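Side-chain contacts in transcriptional regulator (Enterococcus faecalis, PDB 3QFI), which is of unknown function but belongs to the LytR-CpsA-Psr family, with an alpha/beta fold built around a mixed six-stranded sheet: residues L79-A82 / Y83-G87; P249-L252 / Y253-T257; A269-R272 / E273-L276. All coordinates share one frame; numbering follows the deposited sequence.

How the interactions relate
All three are contacts within one helix, each mixing buried with exposed residues, but they differ in what fills the turn. Interaction 1, in helix 80-98, is aromatic and aliphatic with a water built into the backbone; its centre lies about 23 and 24 Å from those of interactions 2 and 3. Interaction 2, in helix 249-262, has the most buried residues and joins regular helical bonds to threonine and leucine contacts. Interaction 3, in helix 269-280, is largely surface and charged, centred about 23 Å from the chain centre. Interactions 2 and 3 are about 9 Å apart between centres and touch through Gln256 and Asp275, so their consecutive helices share an interface.

Interaction 1: residues L79-A82 / Y83-G87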
loop_
_atom_site.group_PDB
_atom_site.type_symbol
_atom_site.label_atom_id
_atom_site.label_comp_id
_atom_site.label_asym_id
_atom_site.label_seq_id
_atom_site.Cartn_x
_atom_site.Cartn_y
_atom_site.Cartn_z
ATOM N N LEU A 79 6.807 1.359 -11.732
ATOM C CA LEU A 79 5.712 1.985 -10.986
ATOM C C LEU A 79 6.111 3.186 -10.131
ATOM O O LEU A 79 5.352 4.136 -9.948
ATOM C CB LEU A 79 5.064 0.935 -10.082
ATOM C CG LEU A 79 4.102 1.419 -8.996
ATOM C CD1 LEU A 79 2.828 1.943 -9.640
ATOM C CD2 LEU A 79 3.788 0.266 -8.065
ATOM N N ASN A 80 7.311 3.124 -9.595
ATOM C CA ASN A 80 7.820 4.180 -8.754
ATOM C C ASN A 80 7.717 5.563 -9.413
ATOM O O ASN A 80 7.280 6.522 -8.782
ATOM C CB ASN A 80 9.269 3.861 -8.418
ATOM C CG ASN A 80 9.754 4.627 -7.243
ATOM O OD1 ASN A 80 10.962 4.761 -7.038
ATOM N ND2 ASN A 80 8.817 5.133 -6.433
ATOM N N HIS A 81 8.114 5.654 -10.681
ATOM C CA HIS A 81 8.094 6.912 -11.419
ATOM C C HIS A 81 6.719 7.446 -11.773
ATOM O O HIS A 81 6.608 8.506 -12.391
ATOM C CB HIS A 81 8.873 6.778 -12.723
ATOM C CG HIS A 81 10.304 6.396 -12.542
ATOM N ND1 HIS A 81 11.101 5.996 -13.591
ATOM C CD2 HIS A 81 11.080 6.345 -11.434
ATOM C CE1 HIS A 81 12.307 5.709 -13.139
ATOM N NE2 HIS A 81 12.322 5.912 -11.833
ATOM N N ALA A 82 5.671 6.714 -11.423
ATOM C CA ALA A 82 4.322 7.173 -11.745
ATOM C C ALA A 82 4.031 8.482 -11.017
ATOM O O ALA A 82 3.726 9.506 -11.639
ATOM C CB ALA A 82 3.292 6.120 -11.357
ATOM N N TYR A 83 4.120 8.440 -9.692
ATOM C CA TYR A 83 3.870 9.625 -8.903
ATOM C C TYR A 83 4.851 10.729 -9.277
ATOM O O TYR A 83 4.450 11.870 -9.456
ATOM C CB TYR A 83 3.964 9.306 -7.412
ATOM C CG TYR A 83 3.647 10.501 -6.536
ATOM C CD1 TYR A 83 4.611 11.476 -6.295
ATOM C CD2 TYR A 83 2.375 10.686 -5.990
ATOM C CE1 TYR A 83 4.333 12.606 -5.537
ATOM C CE2 TYR A 83 2.081 11.825 -5.223
ATOM C CZ TYR A 83 3.076 12.779 -5.002
ATOM O OH TYR A 83 2.844 13.897 -4.235
ATOM N N ALA A 84 6.127 10.382 -9.424
ATOM C CA ALA A 84 7.183 11.344 -9.763
ATOM C C ALA A 84 6.999 12.115 -11.080
ATOM O O ALA A 84 7.552 13.209 -11.252
ATOM C CB ALA A 84 8.537 10.626 -9.773
ATOM N N PHE A 85 6.226 11.539 -12.000
ATOM C CA PHE A 85 5.958 12.134 -13.309
ATOM C C PHE A 85 4.634 12.890 -13.392
ATOM O O PHE A 85 4.562 13.950 -14.029
ATOM C CB PHE A 85 5.981 11.041 -14.392
ATOM C CG PHE A 85 7.367 10.567 -14.755
ATOM C CD1 PHE A 85 7.546 9.491 -15.626
ATOM C CD2 PHE A 85 8.494 11.222 -14.252
ATOM C CE1 PHE A 85 8.828 9.081 -15.995
ATOM C CE2 PHE A 85 9.774 10.822 -14.612
ATOM C CZ PHE A 85 9.944 9.748 -15.487
ATOM N N GLY A 86 3.591 12.347 -12.757
ATOM C CA GLY A 86 2.285 12.986 -12.800
ATOM C C GLY A 86 1.539 13.096 -11.483
ATOM O O GLY A 86 0.311 13.203 -11.460
ATOM N N GLY A 87 2.282 13.065 -10.384
ATOM C CA GLY A 87 1.675 13.175 -9.071
ATOM C C GLY A 87 0.609 12.138 -8.776
ATOM O O GLY A 87 0.505 11.123 -9.453
HETATM O O HOH W 1 4.503 6.199 -8.406
#
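His81 and Phe85 form a local CH-pi contact one turn apart near the start of helix 80-98, just beyond strand 75-78. His81 CB lies 4.2 Å from the centroid of the Phe85 ring and 16° off its normal, which places it over a face. The imidazole itself meets the phenyl ring obliquely, with the centroids 5.6 Å apart. Phe85 CG stands anti to its own carbonyl carbon (chi1 -75°), a setting that sends the ring back along the helix toward His81.

The backbone beneath is irregular. Leu79 O and Tyr83 N are 4.5 Å apart, and water 1 fills the gap: it donates to Leu79 O at 2.7 Å and accepts from Tyr83 N at 2.6 Å. Ala82 O takes two donors, Phe85 N from above the carbonyl plane and Gly86 N at 3.1 Å with a nearly straight N-H angle of 165°. On another side of the turn, Gly87 CA sits 4.0 Å above the plane of the Tyr83 ring, over its centre; the positive phi of this residue favours glycine.

Farther along helix 80-98, Thr94 and Val95 pack against Leu79. Backbone bonds join Leu79 to Ile66 and Asn80 to Arg64, in the connection between strands 56-62 and 67-70, while Tyr83 reaches Ile29 just past strand 22-28.

Interaction 2: residues P249-L252 / Y253-T257; sequences PNSL and YKTQT
Pro249 to Thr257 trace regular alpha-helix, in which each carbonyl from Pro249 to Leu252 accepts the amide four residues on. The bonds from Tyr253 N to Pro249 O and from Gln256 N to Leu252 O are both 2.9 Å long, while that from Lys254 N to Asn250 O stretches to 3.3 Å but stays straight, at 168°.

Ser251 O is gripped twice by one residue. Thr255 N reaches it at 3.1 Å and Thr255 OG1 at 2.9 Å, and the two donors arrive from opposite faces of the carbonyl plane. The hydroxyl can do this because OG1 stands anti to the threonine's carbonyl carbon (chi1 -56°), which brings it back over the preceding turn. The buried side-chain oxygen is thereby satisfied by its own helix, and the bond would hold the rotation of Thr255.

On another flank, the side chains of Leu252 and Gln256 cross obliquely. Leu252 CD2 lies 3.6 Å from Gln256 CG and 3.5 Å from Gln256 CD, so the methyl packs against the glutamine's extended chain near its amide carbon. Gln256 CG also approaches Leu252 O, at 3.4 Å.

The helix begins directly after strand 243-247, where Asp248 OD1 accepts a bond from Ser251 N. Tyr253 OH is hydrogen-bonded to Glu267, ahead of helix 269-280. That helix receives Pro249 on Tyr279, and both Leu252 and Tyr253 on Asp275; Ser251 and Thr255 turn instead to Gln233 and Leu232, in the loop between strands 227-230 and 234-238.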
loop_
_atom_site.group_PDB
_atom_site.type_symbol
_atom_site.label_atom_id
_atom_site.label_comp_id
_atom_site.label_asym_id
_atom_site.label_seq_id
_atom_site.Cartn_x
_atom_site.Cartn_y
_atom_site.Cartn_z
ATOM N N PRO A 249 2.662 -13.012 -15.097
ATOM C CA PRO A 249 1.299 -12.726 -15.545
ATOM C C PRO A 249 0.184 -13.579 -14.932
ATOM O O PRO A 249 -0.872 -13.058 -14.569
ATOM C CB PRO A 249 1.403 -12.898 -17.056
ATOM C CG PRO A 249 2.418 -13.998 -17.189
ATOM C CD PRO A 249 3.477 -13.553 -16.198
ATOM N N ASN A 250 0.438 -14.871 -14.793
ATOM C CA ASN A 250 -0.545 -15.782 -14.277
ATOM C C ASN A 250 -0.730 -15.554 -12.719
ATOM O O ASN A 250 -1.820 -15.608 -12.167
ATOM C CB ASN A 250 -0.303 -17.218 -14.905
ATOM C CG ASN A 250 -0.496 -18.322 -13.913
ATOM O OD1 ASN A 250 0.015 -18.245 -12.745
ATOM N ND2 ASN A 250 -1.257 -19.376 -14.318
ATOM N N SER A 251 0.348 -15.183 -12.039
ATOM C CA SER A 251 0.215 -14.873 -10.616
ATOM C C SER A 251 -0.495 -13.518 -10.500
ATOM O O SER A 251 -1.228 -13.278 -9.535
ATOM C CB SER A 251 1.578 -14.776 -9.928
ATOM O OG SER A 251 1.452 -14.107 -8.686
ATOM N N LEU A 252 -0.278 -12.654 -11.501
ATOM C CA LEU A 252 -0.883 -11.320 -11.574
ATOM C C LEU A 252 -2.397 -11.426 -11.728
ATOM O O LEU A 252 -3.153 -10.741 -11.040
ATOM C CB LEU A 252 -0.343 -10.525 -12.777
ATOM C CG LEU A 252 -0.306 -8.980 -12.705
ATOM C CD1 LEU A 252 -0.295 -8.365 -14.102
ATOM C CD2 LEU A 252 -1.504 -8.460 -11.931
ATOM N N TYR A 253 -2.838 -12.269 -12.658
ATOM C CA TYR A 253 -4.267 -12.433 -12.887
ATOM C C TYR A 253 -4.957 -12.909 -11.631
ATOM O O TYR A 253 -5.993 -12.379 -11.251
ATOM C CB TYR A 253 -4.549 -13.423 -14.027
ATOM C CG TYR A 253 -6.033 -13.560 -14.357
ATOM C CD1 TYR A 253 -6.830 -12.429 -14.561
ATOM C CD2 TYR A 253 -6.644 -14.809 -14.443
ATOM C CE1 TYR A 253 -8.183 -12.536 -14.835
ATOM C CE2 TYR A 253 -8.010 -14.927 -14.725
ATOM C CZ TYR A 253 -8.771 -13.780 -14.915
ATOM O OH TYR A 253 -10.122 -13.877 -15.166
ATOM N N LYS A 254 -4.378 -13.911 -10.984
ATOM C CA LYS A 254 -4.964 -14.450 -9.765
ATOM C C LYS A 254 -5.120 -13.319 -8.734
ATOM O O LYS A 254 -6.172 -13.165 -8.117
ATOM C CB LYS A 254 -4.076 -15.577 -9.222
ATOM C CG LYS A 254 -4.549 -16.158 -7.901
ATOM C CD LYS A 254 -3.514 -17.085 -7.304
ATOM C CE LYS A 254 -3.887 -17.413 -5.879
ATOM N NZ LYS A 254 -3.994 -16.171 -5.048
ATOM N N THR A 255 -4.075 -12.522 -8.562
ATOM C CA THR A 255 -4.129 -11.405 -7.629
ATOM C C THR A 255 -5.244 -10.429 -7.995
ATOM O O THR A 255 -5.976 -9.961 -7.128
ATOM C CB THR A 255 -2.836 -10.623 -7.644
ATOM O OG1 THR A 255 -1.747 -11.502 -7.353
ATOM C CG2 THR A 255 -2.886 -9.494 -6.619
ATOM N N GLN A 256 -5.344 -10.111 -9.280
ATOM C CA GLN A 256 -6.364 -9.196 -9.784
ATOM C C GLN A 256 -7.760 -9.705 -9.530
ATOM O O GLN A 256 -8.637 -8.969 -9.093
ATOM C CB GLN A 256 -6.211 -8.985 -11.291
ATOM C CG GLN A 256 -5.109 -8.029 -11.675
ATOM C CD GLN A 256 -4.749 -8.146 -13.122
ATOM O OE1 GLN A 256 -4.024 -7.318 -13.661
ATOM N NE2 GLN A 256 -5.247 -9.190 -13.768
ATOM N N THR A 257 -7.973 -10.974 -9.834
ATOM C CA THR A 257 -9.281 -11.562 -9.639
ATOM C C THR A 257 -9.606 -11.539 -8.155
ATOM O O THR A 257 -10.727 -11.219 -7.771
ATOM C CB THR A 257 -9.315 -12.994 -10.188
ATOM O OG1 THR A 257 -9.013 -12.956 -11.590
ATOM C CG2 THR A 257 -10.682 -13.602 -9.994
#

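Interaction 3: residues A269-R272 / E273-L276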
loop_
_atom_site.group_PDB
_atom_site.type_symbol
_atom_site.label_atom_id
_atom_site.label_comp_id
_atom_site.label_asym_id
_atom_site.label_seq_id
_atom_site.Cartn_x
_atom_site.Cartn_y
_atom_site.Cartn_z
ATOM N N ALA A 269 -11.658 -12.073 -17.213
ATOM C CA ALA A 269 -10.854 -12.946 -18.066
ATOM C C ALA A 269 -10.079 -12.236 -19.166
ATOM O O ALA A 269 -9.032 -12.705 -19.610
ATOM C CB ALA A 269 -11.737 -14.016 -18.675
ATOM N N SER A 270 -10.610 -11.113 -19.616
ATOM C CA SER A 270 -9.967 -10.334 -20.661
ATOM C C SER A 270 -8.639 -9.774 -20.159
ATOM O O SER A 270 -7.726 -9.509 -20.943
ATOM C CB SER A 270 -10.898 -9.195 -21.091
ATOM O OG SER A 270 -10.296 -8.379 -22.065
ATOM N N GLU A 271 -8.518 -9.625 -18.847
ATOM C CA GLU A 271 -7.298 -9.066 -18.270
ATOM C C GLU A 271 -6.161 -10.077 -18.245
ATOM O O GLU A 271 -4.982 -9.730 -18.170
ATOM C CB GLU A 271 -7.560 -8.554 -16.850
ATOM C CG GLU A 271 -6.572 -7.497 -16.386
ATOM C CD GLU A 271 -6.738 -6.186 -17.130
ATOM O OE1 GLU A 271 -7.760 -6.024 -17.831
ATOM O OE2 GLU A 271 -5.855 -5.313 -17.007
ATOM N N ARG A 272 -6.527 -11.337 -18.291
ATOM C CA ARG A 272 -5.542 -12.386 -18.297
ATOM C C ARG A 272 -4.764 -12.304 -19.624
ATOM O O ARG A 272 -3.537 -12.426 -19.646
ATOM C CB ARG A 272 -6.271 -13.717 -18.118
ATOM C CG ARG A 272 -5.575 -14.926 -18.641
ATOM C CD ARG A 272 -4.700 -15.533 -17.597
ATOM N NE ARG A 272 -4.557 -16.964 -17.833
ATOM C CZ ARG A 272 -5.566 -17.832 -17.800
ATOM N NH1 ARG A 272 -6.803 -17.416 -17.539
ATOM N NH2 ARG A 272 -5.338 -19.123 -18.030
ATOM N N GLU A 273 -5.456 -12.057 -20.729
ATOM C CA GLU A 273 -4.755 -11.975 -22.003
ATOM C C GLU A 273 -3.834 -10.747 -22.006
ATOM O O GLU A 273 -2.751 -10.767 -22.594
ATOM C CB GLU A 273 -5.754 -11.896 -23.157
ATOM C CG GLU A 273 -7.053 -12.637 -22.888
ATOM C CD GLU A 273 -6.859 -14.124 -22.661
ATOM O OE1 GLU A 273 -5.735 -14.617 -22.907
ATOM O OE2 GLU A 273 -7.830 -14.804 -22.249
ATOM N N LYS A 274 -4.261 -9.674 -21.349
ATOM C CA LYS A 274 -3.436 -8.473 -21.285
ATOM C C LYS A 274 -2.194 -8.720 -20.421
ATOM O O LYS A 274 -1.093 -8.398 -20.830
ATOM C CB LYS A 274 -4.269 -7.314 -20.741
ATOM C CG LYS A 274 -3.487 -6.077 -20.388
ATOM C CD LYS A 274 -4.446 -4.963 -20.004
ATOM C CE LYS A 274 -3.716 -3.769 -19.391
ATOM N NZ LYS A 274 -3.283 -4.022 -17.982
ATOM N N ASP A 275 -2.359 -9.312 -19.240
ATOM C CA ASP A 275 -1.213 -9.586 -18.373
ATOM C C ASP A 275 -0.137 -10.408 -19.070
ATOM O O ASP A 275 1.055 -10.157 -18.909
ATOM C CB ASP A 275 -1.644 -10.349 -17.131
ATOM C CG ASP A 275 -2.770 -9.687 -16.419
ATOM O OD1 ASP A 275 -2.906 -8.447 -16.561
ATOM O OD2 ASP A 275 -3.519 -10.404 -15.710
ATOM N N LEU A 276 -0.573 -11.410 -19.821
ATOM C CA LEU A 276 0.325 -12.297 -20.546
ATOM C C LEU A 276 1.050 -11.540 -21.664
ATOM O O LEU A 276 2.269 -11.659 -21.809
ATOM C CB LEU A 276 -0.482 -13.477 -21.107
ATOM C CG LEU A 276 0.217 -14.517 -21.986
ATOM C CD1 LEU A 276 1.327 -15.202 -21.207
ATOM C CD2 LEU A 276 -0.805 -15.550 -22.458
#
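Glu271 reaches Lys274, three residues on in helix 269-280, through its CD and OE2 atoms. From CB the chain continues to CG, which stands anti to the backbone N (chi1 -157°) and approaches the carboxylate of Asp275. A bend at chi2, 69°, then turns the chain to run beside that of Lys274, both pointing the same way. Glu271 CD packs 3.9 Å from Lys274 CD, a contact with the methylene part of the lysine.

At the tip, Glu271 OE2 does most of the touching. It lies 3.3 Å from Lys274 CD. Glu271 OE2 and Lys274 NZ form a salt bridge, 3.0 Å long, in which the ammonium meets the oxygen on its syn side, 30° out of the carboxylate plane. The lysine is extended as far as CE, and its final bend brings the ammonium to this oxygen. OE1 lies close to the like-charged OD1 of Asp100.

Asp275 crosses Glu271 with Glu271 OE2 and Asp275 OD1 about 4.3 Å apart, but the place of the Asp275 carboxylate is doubtful, because it sits too close to Glu271 O in the model. Its other oxygen, OD2, has Gln256 of helix 249-262 as its probable partner. The backbone bond from Leu276 N to Arg272 O, 3.1 Å, continues the helix alongside.

Two further carboxylates, of Asp275 and Asp100, thus lie near that of Glu271, which is buried, while Lys274 is exposed. The lysine would be expected to offset part of the negative charge at Glu271; whether the neighbouring acids shift any ionisation remains uncertain, given the doubtful placing of Asp275.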